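Local coordinates for protein carbonic anhydrase (PDB 5ZTP) that probably catalyses the reversible hydration of carbon dioxide to bicarbonate, as a beta-class carbonic anhydrase of a cold-adapted yeast, at residues Gly63-Asp68 with Leu125-Val130; Gly81-Ile86 with Glu150-Gly155. All blocks are in the same frame, centred on the assembly; numbering follows the deposited sequence.

Interaction 1: Gly63-Asp68 with Leu125-Val130; sequences GGRASD and LEFPDV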
# COMPACT_ATOMS: atom_id res chain seq x y z
N GLY A 63 -4.49 7.39 3.93
CA GLY A 63 -4.42 8.69 3.30
C GLY A 63 -3.79 8.69 1.92
O GLY A 63 -4.10 9.56 1.11
N GLY A 64 -2.93 7.72 1.63
CA GLY A 64 -2.22 7.73 0.38
C GLY A 64 -1.09 8.74 0.40
O GLY A 64 -0.79 9.37 -0.62
N ARG A 65 -0.42 8.85 1.54
CA ARG A 65 0.53 9.93 1.75
C ARG A 65 1.92 9.60 1.26
O ARG A 65 2.48 8.56 1.60
CB ARG A 65 0.59 10.33 3.24
CG ARG A 65 -0.73 10.75 3.82
CD ARG A 65 -1.27 11.96 3.07
NE ARG A 65 -1.38 13.17 3.91
CZ ARG A 65 -0.78 14.34 3.69
NH1 ARG A 65 0.01 14.52 2.63
NH2 ARG A 65 -0.98 15.34 4.56
N ALA A 66 2.47 10.54 0.50
CA ALA A 66 3.81 10.46 -0.10
C ALA A 66 4.89 10.21 0.92
O ALA A 66 5.73 9.33 0.70
CB ALA A 66 4.13 11.72 -0.89
N SER A 67 4.90 11.00 2.00
CA SER A 67 6.01 10.93 2.99
C SER A 67 6.14 9.52 3.48
O SER A 67 7.23 8.99 3.56
CB SER A 67 5.79 11.87 4.21
OG SER A 67 4.63 11.57 4.99
N ASP A 68 4.99 8.92 3.77
CA ASP A 68 4.92 7.55 4.29
C ASP A 68 5.38 6.53 3.27
O ASP A 68 5.97 5.54 3.63
CB ASP A 68 3.48 7.22 4.69
CG ASP A 68 3.41 6.04 5.58
OD1 ASP A 68 4.36 5.81 6.34
OD2 ASP A 68 2.41 5.32 5.56
N LEU A 125 -0.71 12.00 9.86
CA LEU A 125 -0.68 12.56 8.50
C LEU A 125 -2.10 12.84 7.92
O LEU A 125 -2.33 12.75 6.72
CB LEU A 125 0.11 11.66 7.55
CG LEU A 125 1.59 11.21 7.59
CD1 LEU A 125 2.26 11.53 8.88
CD2 LEU A 125 1.73 9.75 7.24
N GLU A 126 -3.04 13.21 8.80
CA GLU A 126 -4.38 13.70 8.42
C GLU A 126 -4.31 14.93 7.51
O GLU A 126 -3.28 15.60 7.39
CB GLU A 126 -5.19 13.98 9.69
CG GLU A 126 -4.78 15.22 10.49
CD GLU A 126 -3.83 14.94 11.62
OE1 GLU A 126 -3.12 13.93 11.58
OE2 GLU A 126 -3.80 15.77 12.55
N PHE A 127 -5.41 15.21 6.83
CA PHE A 127 -5.51 16.41 6.02
C PHE A 127 -6.93 16.94 6.03
O PHE A 127 -7.89 16.18 6.20
CB PHE A 127 -5.03 16.20 4.56
CG PHE A 127 -5.58 14.95 3.87
CD1 PHE A 127 -6.80 14.99 3.15
CD2 PHE A 127 -4.87 13.74 3.89
CE1 PHE A 127 -7.30 13.86 2.51
CE2 PHE A 127 -5.37 12.62 3.25
CZ PHE A 127 -6.58 12.68 2.56
N PRO A 128 -7.06 18.26 5.87
CA PRO A 128 -8.38 18.84 5.85
C PRO A 128 -8.97 18.90 4.43
O PRO A 128 -10.17 19.04 4.28
CB PRO A 128 -8.11 20.24 6.42
CG PRO A 128 -6.75 20.59 5.88
CD PRO A 128 -6.00 19.29 5.78
N ASP A 129 -8.16 18.81 3.39
CA ASP A 129 -8.67 19.00 2.03
C ASP A 129 -8.09 17.94 1.11
O ASP A 129 -6.86 17.71 1.12
CB ASP A 129 -8.32 20.41 1.50
CG ASP A 129 -8.95 20.71 0.16
OD1 ASP A 129 -10.14 21.10 0.17
OD2 ASP A 129 -8.29 20.58 -0.91
N VAL A 130 -8.96 17.32 0.31
CA VAL A 130 -8.54 16.21 -0.53
C VAL A 130 -7.61 16.70 -1.61
O VAL A 130 -6.60 16.09 -1.87
CB VAL A 130 -9.71 15.49 -1.17
CG1 VAL A 130 -9.22 14.48 -2.20
CG2 VAL A 130 -10.55 14.81 -0.10
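The guanidinium of Arg-65 and the ring of Phe-127 stand nearly perpendicular, 82° between their planes, and the two side chains run past each other in opposite directions. Where they pass, Arg-65 NE comes to 3.5 Å from Phe-127 CD2. CG of Arg-65 is anti to its own carbonyl carbon (chi1 -58°), and bends at chi2 and chi3 then swing NE round to donate to Leu-125 O at 3.0 Å. That N-H points at the oxygen with an angle of 155°, the donor lying in the carbonyl plane. Glu-126 O also sits at the guanidinium edge, but its 3.7 Å from Arg-65 NH2 is no hydrogen bond. Leu-125 crosses the arginine obliquely, its CB 3.9 Å from Arg-65 CG, and extends CD2 to within 4.0 Å of Asp-68 CB. The carboxylate of Asp-68 forms a salt bridge to Arg-71 of the second subunit. Further round the ring, Phe-127 CE2 lies 3.9 Å from Gly-63 O. An alanine at Arg-65 would remove the donor to Leu-125 O and the salt bridge from NH1 to Asp-137, and would probably loosen the loop against the start of helix 66-79. One cation thus serves a neutral carbonyl and a carboxylate at once, tying the loop before helix 130-143, and that helix itself, to the turn after strand 56-61; the arginine's charge, with the N-H of Ala-66 on the other oxygen, would probably help hold Asp-137 ionised.

Interaction 2: Gly81-Ile86 with Glu150-Gly155; sequences GTREVI and ETVISG
Val-152 lays its CG2 methyl across the aliphatic part of Glu-84, 3.4 Å from Glu-84 CG, the two side chains crossing obliquely. The glutamate has CG anti to its backbone N (chi1 176°) and runs out extended, so the same methyl also lies against the start of the carboxylate, whose two oxygens accept hydrogen bonds from the backbone N atoms of Tyr-3 and Ala-4 of the second subunit. The other methyl, Val-152 CG1, approaches Arg-83 NH1 at 3.5 Å. Underneath, the backbones are paired in parallel, with axes 4.8 Å apart and 5° between their directions. Val-152 bonds to the residues on either side of Glu-84: its N donates to Arg-83 O, from above the carbonyl plane, while its O takes the N-H of Val-85 at 2.9 Å, almost straight at 171°. Ser-154 N then donates to Val-85 O at 3.0 Å. These are neighbouring strands of the mixed sheet of a beta-class carbonic anhydrase, 84-90 lying between 33-38 and 152-158, and the chain joining them passes through helix 130-143. On the face carrying Val-85 and Ile-153, that helix covers both residues, with Leu-141 on the former and Val-138 on the latter. Here Val-85 CB faces Ile-153 CG2 at 4.2 Å, and Val-85 CG2 meets Thr-151 CG2 at 3.9 Å. On the face of Glu-84 and Ile-86, Ser-154 turns OG to 4.1 Å from Ile-86 CG1, and Ala-4 of the second subunit packs on this serine.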
# COMPACT_ATOMS: atom_id res chain seq x y z
N GLY A 81 12.02 -0.72 -11.76
CA GLY A 81 11.40 0.35 -12.64
C GLY A 81 12.17 1.68 -12.67
O GLY A 81 13.25 1.73 -13.23
N THR A 82 11.67 2.80 -12.16
CA THR A 82 10.31 3.30 -12.23
C THR A 82 10.61 4.78 -12.31
O THR A 82 11.31 5.33 -11.48
CB THR A 82 9.35 3.04 -11.01
OG1 THR A 82 9.60 3.96 -9.92
CG2 THR A 82 9.39 1.64 -10.55
N ARG A 83 10.12 5.43 -13.33
CA ARG A 83 10.38 6.84 -13.47
C ARG A 83 9.05 7.56 -13.61
O ARG A 83 8.98 8.71 -14.09
CB ARG A 83 11.34 7.14 -14.62
CG ARG A 83 11.31 6.16 -15.77
CD ARG A 83 9.92 5.87 -16.36
NE ARG A 83 8.96 6.82 -16.95
CZ ARG A 83 9.21 7.92 -17.64
NH1 ARG A 83 8.16 8.57 -18.13
NH2 ARG A 83 10.44 8.39 -17.80
N GLU A 84 8.00 6.88 -13.12
CA GLU A 84 6.70 7.50 -12.98
C GLU A 84 6.07 7.22 -11.64
O GLU A 84 6.07 6.09 -11.15
CB GLU A 84 5.76 7.06 -14.09
CG GLU A 84 4.36 7.62 -13.93
CD GLU A 84 3.57 7.65 -15.21
OE1 GLU A 84 3.95 6.95 -16.18
OE2 GLU A 84 2.57 8.40 -15.22
N VAL A 85 5.51 8.29 -11.07
CA VAL A 85 4.65 8.21 -9.89
C VAL A 85 3.30 8.81 -10.17
O VAL A 85 3.20 9.98 -10.53
CB VAL A 85 5.26 8.97 -8.69
CG1 VAL A 85 4.36 8.87 -7.45
CG2 VAL A 85 6.67 8.44 -8.41
N ILE A 86 2.26 8.02 -9.99
CA ILE A 86 0.90 8.54 -9.91
C ILE A 86 0.36 8.52 -8.46
O ILE A 86 0.27 7.44 -7.86
CB ILE A 86 -0.04 7.69 -10.76
CG1 ILE A 86 0.55 7.50 -12.17
CG2 ILE A 86 -1.43 8.30 -10.79
CD1 ILE A 86 -0.32 6.67 -13.10
N GLU A 150 14.34 13.05 -13.14
CA GLU A 150 13.58 12.82 -14.37
C GLU A 150 12.15 12.26 -14.12
O GLU A 150 11.40 12.04 -15.06
CB GLU A 150 14.36 11.88 -15.30
CG GLU A 150 14.56 10.46 -14.75
CD GLU A 150 15.96 10.20 -14.24
OE1 GLU A 150 16.49 11.03 -13.43
OE2 GLU A 150 16.52 9.16 -14.64
N THR A 151 11.77 12.03 -12.87
CA THR A 151 10.52 11.34 -12.60
C THR A 151 9.32 12.18 -13.05
O THR A 151 9.25 13.36 -12.73
CB THR A 151 10.41 10.98 -11.11
OG1 THR A 151 11.61 10.30 -10.73
CG2 THR A 151 9.20 10.09 -10.82
N VAL A 152 8.40 11.57 -13.80
CA VAL A 152 7.10 12.24 -14.07
C VAL A 152 6.23 11.93 -12.89
O VAL A 152 6.17 10.78 -12.44
CB VAL A 152 6.33 11.84 -15.38
CG1 VAL A 152 7.28 11.59 -16.54
CG2 VAL A 152 5.38 10.66 -15.16
N ILE A 153 5.56 12.96 -12.40
CA ILE A 153 4.75 12.83 -11.20
C ILE A 153 3.42 13.54 -11.44
O ILE A 153 3.39 14.68 -11.90
CB ILE A 153 5.49 13.40 -9.93
CG1 ILE A 153 6.88 12.77 -9.75
CG2 ILE A 153 4.69 13.12 -8.67
CD1 ILE A 153 7.85 13.64 -8.99
N SER A 154 2.33 12.84 -11.10
CA SER A 154 0.99 13.36 -11.25
C SER A 154 0.14 12.91 -10.08
O SER A 154 0.45 11.94 -9.41
CB SER A 154 0.36 12.92 -12.58
OG SER A 154 0.65 11.56 -12.93
N GLY A 155 -0.93 13.64 -9.83
CA GLY A 155 -1.80 13.41 -8.70
C GLY A 155 -3.26 13.52 -9.09
O GLY A 155 -3.68 14.48 -9.79

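The centres of the two interactions lie about 18 Å apart and their nearest atoms about 7 Å, so they do not touch. Along the chain the segments alternate: 63-68, 81-86, 125-130, 150-155. Helix 66-79 runs from the first segment of interaction 1 towards strand 84-90 of interaction 2, and helix 130-143 likewise carries the chain from 125-130 to strand 152-158. Interaction 1 therefore joins the chain near the starts of the two helices, whereas interaction 2 pairs the strands that follow them. Both also meet the second subunit, the first through Arg-71 of that chain and the second through its N-terminal residues, so the helix-strand framework meets the other chain of the dimer in two separate places.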